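Local coordinates for protein rhodopsin (Todarodes pacificus, PDB 2Z73) that captures light through a bound retinal chromophore and, on its isomerization, activates G-protein signalling in squid vision, at residues I201-M204 with F205-F209; I309-P312 with M313-S316. All coordinates share one frame; numbering follows the deposited sequence.

Contact 1 of 2, residues I201-M204 with F205-F209; sequences ILCM and FILGF. With RET (retinal), chain D.
Ile201 and Phe205, one turn apart on transmembrane helix 5, open the side of that helix that walls the beta-ionone end of the retinal pocket, just where the coil widens into a pi-type turn at residues 205-209. The backbone bonds record the widening. Phe205 N gives Ile201 O an almost linear bond (N-H...O 172°), and Ile206 N reaches Leu202 O in the same i to i+4 pattern. Beyond these, Cys203 O takes Leu207 N and, weakly, Gly208 N, while Met204 O holds Gly208 N and Phe209 N by weak bonds, the latter at 3.0 Å. Gly208, with no side chain, lets its N-H lie close to the carbonyls of both Cys203 and Met204.

Apolar contacts follow the outer turns: Leu202 CB faces Ile206 CD1, and Cys203 CB meets Leu207 CD2 at 4.1 Å. On the pocket side, Ile201 runs beside Phe205. With this methyl opposite the backbone N across CA-CB (the CG1 branch has chi1 -70°), Ile201 CG2 rests 3.6 Å from Phe205 CD2.

Contacts with the ligand come from three side chains. Retinal methyl C16 stands over the centre of the Phe205 ring, a CH-pi approach 3.6 Å above its plane, while Ile201 O sits at that ring's edge, in plane. Met204 adds an apolar contact, its extended chain carrying SD to 3.8 Å from retinal C19. Ala278 and Leu282 of helix 246-286 also touch Phe205. A chi1 of -168° swings Phe209 toward the ligand, where retinal C3 lies over the ring centre, 3.7 Å from its plane.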
loop_
_atom_site.group_PDB
_atom_site.type_symbol
_atom_site.label_atom_id
_atom_site.label_comp_id
_atom_site.label_asym_id
_atom_site.label_seq_id
_atom_site.Cartn_x
_atom_site.Cartn_y
_atom_site.Cartn_z
ATOM N N ILE A 201 -8.172 -16.897 -9.094
ATOM C CA ILE A 201 -8.571 -16.227 -7.857
ATOM C C ILE A 201 -7.734 -16.792 -6.717
ATOM O O ILE A 201 -7.127 -16.048 -5.948
ATOM C CB ILE A 201 -10.054 -16.462 -7.515
ATOM C CG1 ILE A 201 -10.942 -15.712 -8.502
ATOM C CG2 ILE A 201 -10.327 -16.019 -6.091
ATOM C CD1 ILE A 201 -12.408 -15.869 -8.248
ATOM N N LEU A 202 -7.699 -18.116 -6.607
ATOM C CA LEU A 202 -6.931 -18.752 -5.543
ATOM C C LEU A 202 -5.473 -18.304 -5.590
ATOM O O LEU A 202 -4.825 -18.138 -4.552
ATOM C CB LEU A 202 -7.025 -20.275 -5.664
ATOM C CG LEU A 202 -8.445 -20.813 -5.464
ATOM C CD1 LEU A 202 -8.468 -22.296 -5.747
ATOM C CD2 LEU A 202 -8.920 -20.518 -4.046
ATOM N N CYS A 203 -4.962 -18.106 -6.800
ATOM C CA CYS A 203 -3.589 -17.659 -6.975
ATOM C C CYS A 203 -3.424 -16.217 -6.495
ATOM O O CYS A 203 -2.431 -15.878 -5.839
ATOM C CB CYS A 203 -3.184 -17.755 -8.443
ATOM S SG CYS A 203 -2.628 -19.381 -8.952
ATOM N N MET A 204 -4.398 -15.373 -6.836
ATOM C CA MET A 204 -4.358 -13.978 -6.438
ATOM C C MET A 204 -4.322 -13.870 -4.928
ATOM O O MET A 204 -3.421 -13.244 -4.358
ATOM C CB MET A 204 -5.572 -13.219 -6.977
ATOM C CG MET A 204 -5.396 -12.695 -8.397
ATOM S SD MET A 204 -6.781 -11.712 -8.942
ATOM C CE MET A 204 -6.221 -11.224 -10.560
ATOM N N PHE A 205 -5.302 -14.490 -4.280
ATOM C CA PHE A 205 -5.401 -14.473 -2.830
ATOM C C PHE A 205 -4.203 -15.079 -2.113
ATOM O O PHE A 205 -3.676 -14.505 -1.167
ATOM C CB PHE A 205 -6.665 -15.210 -2.407
ATOM C CG PHE A 205 -7.889 -14.347 -2.392
ATOM C CD1 PHE A 205 -8.241 -13.646 -1.249
ATOM C CD2 PHE A 205 -8.674 -14.214 -3.519
ATOM C CE1 PHE A 205 -9.358 -12.825 -1.230
ATOM C CE2 PHE A 205 -9.789 -13.398 -3.507
ATOM C CZ PHE A 205 -10.132 -12.700 -2.356
ATOM N N ILE A 206 -3.766 -16.247 -2.559
ATOM C CA ILE A 206 -2.645 -16.916 -1.914
ATOM C C ILE A 206 -1.283 -16.334 -2.295
ATOM O O ILE A 206 -0.502 -15.961 -1.420
ATOM C CB ILE A 206 -2.701 -18.432 -2.205
ATOM C CG1 ILE A 206 -4.032 -18.981 -1.690
ATOM C CG2 ILE A 206 -1.567 -19.150 -1.508
ATOM C CD1 ILE A 206 -4.413 -20.334 -2.244
ATOM N N LEU A 207 -0.997 -16.239 -3.589
ATOM C CA LEU A 207 0.291 -15.698 -4.019
ATOM C C LEU A 207 0.386 -14.179 -3.899
ATOM O O LEU A 207 1.369 -13.644 -3.396
ATOM C CB LEU A 207 0.599 -16.112 -5.459
ATOM C CG LEU A 207 0.933 -17.586 -5.710
ATOM C CD1 LEU A 207 2.013 -18.038 -4.732
ATOM C CD2 LEU A 207 -0.318 -18.433 -5.557
ATOM N N GLY A 208 -0.641 -13.484 -4.362
ATOM C CA GLY A 208 -0.623 -12.039 -4.302
ATOM C C GLY A 208 -0.849 -11.437 -2.932
ATOM O O GLY A 208 -0.184 -10.471 -2.562
ATOM N N PHE A 209 -1.777 -12.003 -2.168
ATOM C CA PHE A 209 -2.105 -11.477 -0.850
ATOM C C PHE A 209 -1.444 -12.198 0.331
ATOM O O PHE A 209 -0.550 -11.642 0.976
ATOM C CB PHE A 209 -3.627 -11.471 -0.697
ATOM C CG PHE A 209 -4.125 -10.698 0.492
ATOM C CD1 PHE A 209 -3.454 -9.562 0.939
ATOM C CD2 PHE A 209 -5.301 -11.075 1.134
ATOM C CE1 PHE A 209 -3.953 -8.816 2.007
ATOM C CE2 PHE A 209 -5.804 -10.335 2.201
ATOM C CZ PHE A 209 -5.129 -9.204 2.637
HETATM C C1 RET D . -7.320 -9.478 -3.228
HETATM C C2 RET D . -7.137 -9.537 -1.685
HETATM C C3 RET D . -6.702 -8.240 -1.024
HETATM C C4 RET D . -5.470 -7.613 -1.699
HETATM C C5 RET D . -5.593 -7.552 -3.222
HETATM C C6 RET D . -6.423 -8.381 -3.935
HETATM C C7 RET D . -6.549 -8.302 -5.450
HETATM C C8 RET D . -7.182 -7.260 -6.146
HETATM C C9 RET D . -7.334 -6.983 -7.581
HETATM C C10 RET D . -7.999 -5.848 -7.828
HETATM C C11 RET D . -8.312 -5.174 -9.070
HETATM C C12 RET D . -9.003 -4.007 -9.242
HETATM C C13 RET D . -9.780 -3.080 -8.330
HETATM C C14 RET D . -10.293 -1.911 -8.820
HETATM C C15 RET D . -11.071 -0.969 -8.008
HETATM C C16 RET D . -7.039 -10.860 -3.818
HETATM C C17 RET D . -8.846 -9.223 -3.459
HETATM C C18 RET D . -4.692 -6.475 -3.767
HETATM C C19 RET D . -6.732 -7.912 -8.617
HETATM C C20 RET D . -9.951 -3.530 -6.862
#

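Contact 2 of 2, residues I309-P312 with M313-S316; sequences IHNP and MIYS. With PLM (palmitic acid), chain F; TWT (docosane), chain G.
From His310 onward, the carbonyls of 309-312 take up the amides of 313-316 in ordinary helical i to i+4 bonds, in the stretch that carries the NPxxY sequence motif (Asn311, Pro312, Tyr315) at the cytoplasmic end of transmembrane helix 7. Ile314 N reaches His310 O at 2.9 Å, Tyr315 N bonds to Asn311 O with an N-H...O angle of 171°, and Ser316 N closes the turn on Pro312 O. Pro312 has no N-H to offer to the preceding turn, which suits a position in the first turn of the helix.

Among the side chains, Tyr315 lies across the first turn: Asn311 O stands over one face of its ring, 3.0 Å above the plane and off toward the rim, and Asn311 CB packs 3.7 Å from Tyr315 CE1. The Asn311 side chain touches Leu76 and Asp80 of helix 70-87 and Gln269 of helix 246-286. Pro312, packed against helix 31-61, also meets the bound docosane, whose C1 is 3.5 Å from Pro312 O.

Met313 is flexible enough to bridge protein and lipid. Its chain bends at chi3 (-87°), bringing Met313 CE to the edge of the His310 imidazole near its plane, 3.6 Å from His310 CD2, while Ile309 runs alongside. Met313 SD meanwhile lies 3.5 Å from palmitic acid C7. Ser316, whose small hydroxyl fits beside the oxygen-bearing end of the palmitic acid, has OG 2.6 Å from palmitic acid O2 and 2.7 Å from Met313 O.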
loop_
_atom_site.group_PDB
_atom_site.type_symbol
_atom_site.label_atom_id
_atom_site.label_comp_id
_atom_site.label_asym_id
_atom_site.label_seq_id
_atom_site.Cartn_x
_atom_site.Cartn_y
_atom_site.Cartn_z
ATOM N N ILE A 309 -4.280 6.128 -0.687
ATOM C CA ILE A 309 -4.118 7.544 -0.376
ATOM C C ILE A 309 -3.799 7.766 1.095
ATOM O O ILE A 309 -3.891 8.897 1.581
ATOM C CB ILE A 309 -5.400 8.340 -0.627
ATOM C CG1 ILE A 309 -6.392 8.039 0.503
ATOM C CG2 ILE A 309 -5.964 8.005 -2.009
ATOM C CD1 ILE A 309 -7.511 9.022 0.646
ATOM N N HIS A 310 -3.421 6.714 1.810
ATOM C CA HIS A 310 -3.180 6.875 3.229
ATOM C C HIS A 310 -1.753 7.021 3.720
ATOM O O HIS A 310 -1.495 7.841 4.586
ATOM C CB HIS A 310 -3.878 5.750 3.988
ATOM C CG HIS A 310 -5.371 5.852 3.962
ATOM N ND1 HIS A 310 -6.191 4.763 3.747
ATOM C CD2 HIS A 310 -6.194 6.915 4.119
ATOM C CE1 HIS A 310 -7.452 5.153 3.770
ATOM N NE2 HIS A 310 -7.481 6.454 3.995
ATOM N N ASN A 311 -0.827 6.249 3.178
ATOM C CA ASN A 311 0.549 6.323 3.632
ATOM C C ASN A 311 1.098 7.742 3.727
ATOM O O ASN A 311 1.658 8.117 4.748
ATOM C CB ASN A 311 1.453 5.473 2.731
ATOM C CG ASN A 311 1.004 4.030 2.656
ATOM O OD1 ASN A 311 0.132 3.606 3.414
ATOM N ND2 ASN A 311 1.593 3.267 1.741
ATOM N N PRO A 312 0.954 8.547 2.663
ATOM C CA PRO A 312 1.473 9.913 2.741
ATOM C C PRO A 312 0.974 10.670 3.980
ATOM O O PRO A 312 1.761 11.320 4.684
ATOM C CB PRO A 312 0.996 10.534 1.433
ATOM C CG PRO A 312 1.073 9.367 0.493
ATOM C CD PRO A 312 0.426 8.271 1.317
ATOM N N MET A 313 -0.320 10.588 4.259
ATOM C CA MET A 313 -0.847 11.271 5.426
ATOM C C MET A 313 -0.289 10.637 6.709
ATOM O O MET A 313 0.001 11.333 7.683
ATOM C CB MET A 313 -2.376 11.233 5.419
ATOM C CG MET A 313 -2.975 11.773 4.127
ATOM S SD MET A 313 -4.760 12.062 4.153
ATOM C CE MET A 313 -5.399 10.442 3.684
ATOM N N ILE A 314 -0.121 9.320 6.710
ATOM C CA ILE A 314 0.425 8.641 7.878
ATOM C C ILE A 314 1.842 9.167 8.123
ATOM O O ILE A 314 2.199 9.530 9.254
ATOM C CB ILE A 314 0.470 7.100 7.667
ATOM C CG1 ILE A 314 -0.950 6.555 7.483
ATOM C CG2 ILE A 314 1.098 6.414 8.863
ATOM C CD1 ILE A 314 -1.002 5.072 7.130
ATOM N N TYR A 315 2.637 9.219 7.055
ATOM C CA TYR A 315 4.012 9.710 7.117
ATOM C C TYR A 315 4.073 11.126 7.672
ATOM O O TYR A 315 4.899 11.434 8.528
ATOM C CB TYR A 315 4.633 9.748 5.722
ATOM C CG TYR A 315 4.778 8.422 5.009
ATOM C CD1 TYR A 315 4.572 8.332 3.631
ATOM C CD2 TYR A 315 5.193 7.277 5.684
ATOM C CE1 TYR A 315 4.778 7.143 2.940
ATOM C CE2 TYR A 315 5.407 6.076 4.996
ATOM C CZ TYR A 315 5.197 6.023 3.626
ATOM O OH TYR A 315 5.417 4.855 2.948
ATOM N N SER A 316 3.195 11.989 7.168
ATOM C CA SER A 316 3.184 13.395 7.571
ATOM C C SER A 316 2.931 13.663 9.049
ATOM O O SER A 316 3.245 14.751 9.541
ATOM C CB SER A 316 2.172 14.178 6.733
ATOM O OG SER A 316 0.847 13.878 7.110
HETATM C C1 PLM F . -0.977 16.421 9.105
HETATM O O2 PLM F . -0.029 15.717 8.789
HETATM C C2 PLM F . -2.276 16.345 8.294
HETATM C C3 PLM F . -2.096 16.624 6.797
HETATM C C4 PLM F . -3.440 16.916 6.147
HETATM C C5 PLM F . -3.837 15.828 5.199
HETATM C C6 PLM F . -5.171 16.153 4.581
HETATM C C7 PLM F . -6.219 15.164 5.047
HETATM C C8 PLM F . -7.597 15.450 4.444
HETATM C C9 PLM F . -8.416 14.175 4.305
HETATM C CA PLM F . -9.793 14.324 4.900
HETATM C CB PLM F . -10.384 12.966 5.203
HETATM C CC PLM F . -11.895 13.025 5.292
HETATM C CD PLM F . -12.466 11.656 5.595
HETATM C CE PLM F . -13.294 11.700 6.856
HETATM C CF PLM F . -12.677 10.870 7.972
HETATM C CG PLM F . -13.516 10.919 9.249
HETATM C C1 TWT G . 1.726 14.214 2.710
HETATM C C2 TWT G . 0.451 14.997 2.920
HETATM C C3 TWT G . -0.456 14.743 1.731
HETATM C C4 TWT G . -1.785 15.499 1.835
HETATM C C5 TWT G . -2.564 15.126 0.573
HETATM C C6 TWT G . -3.215 16.327 -0.093
HETATM C C7 TWT G . -2.587 16.464 -1.493
HETATM C C8 TWT G . -2.277 17.932 -1.752
HETATM C C9 TWT G . -2.928 18.453 -3.046
HETATM C C10 TWT G . -4.227 19.092 -2.584
HETATM C C11 TWT G . -4.273 20.620 -2.534
HETATM C C12 TWT G . -5.772 20.826 -2.580
HETATM C C13 TWT G . -6.339 22.240 -2.550
HETATM C C14 TWT G . -7.646 21.944 -3.268
HETATM C C15 TWT G . -8.446 23.076 -3.884
HETATM C C16 TWT G . -9.656 22.274 -4.359
HETATM C C17 TWT G . -10.964 22.976 -4.403
HETATM C C18 TWT G . -11.563 22.405 -5.690
HETATM C C19 TWT G . -12.944 22.934 -6.036
HETATM C C20 TWT G . -13.323 22.227 -7.340
HETATM C C21 TWT G . -14.699 22.659 -7.818
HETATM C C22 TWT G . -15.003 21.915 -9.115
#

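Both contacts are short runs of transmembrane helix, about 26 Å apart between centres and not touching. Contact 1 belongs to helix 195-224, is only partly buried, and combines a retinal-facing side with another on the surface of the bundle; its chemistry is almost wholly apolar and aromatic. Contact 2, on helix 311-318, is the more buried and lies nearer the centre of the chain, with Asn311, His310 and Ser316 adding polar groups. Contact 1 departs from a regular helix by a wider turn, whereas contact 2 lies near the start of a helical run that carries a proline in its first turn. Helix 246-286 packs against both, and each meets bound hydrophobic molecules: a chromophore in one, lipid-like chains in the other.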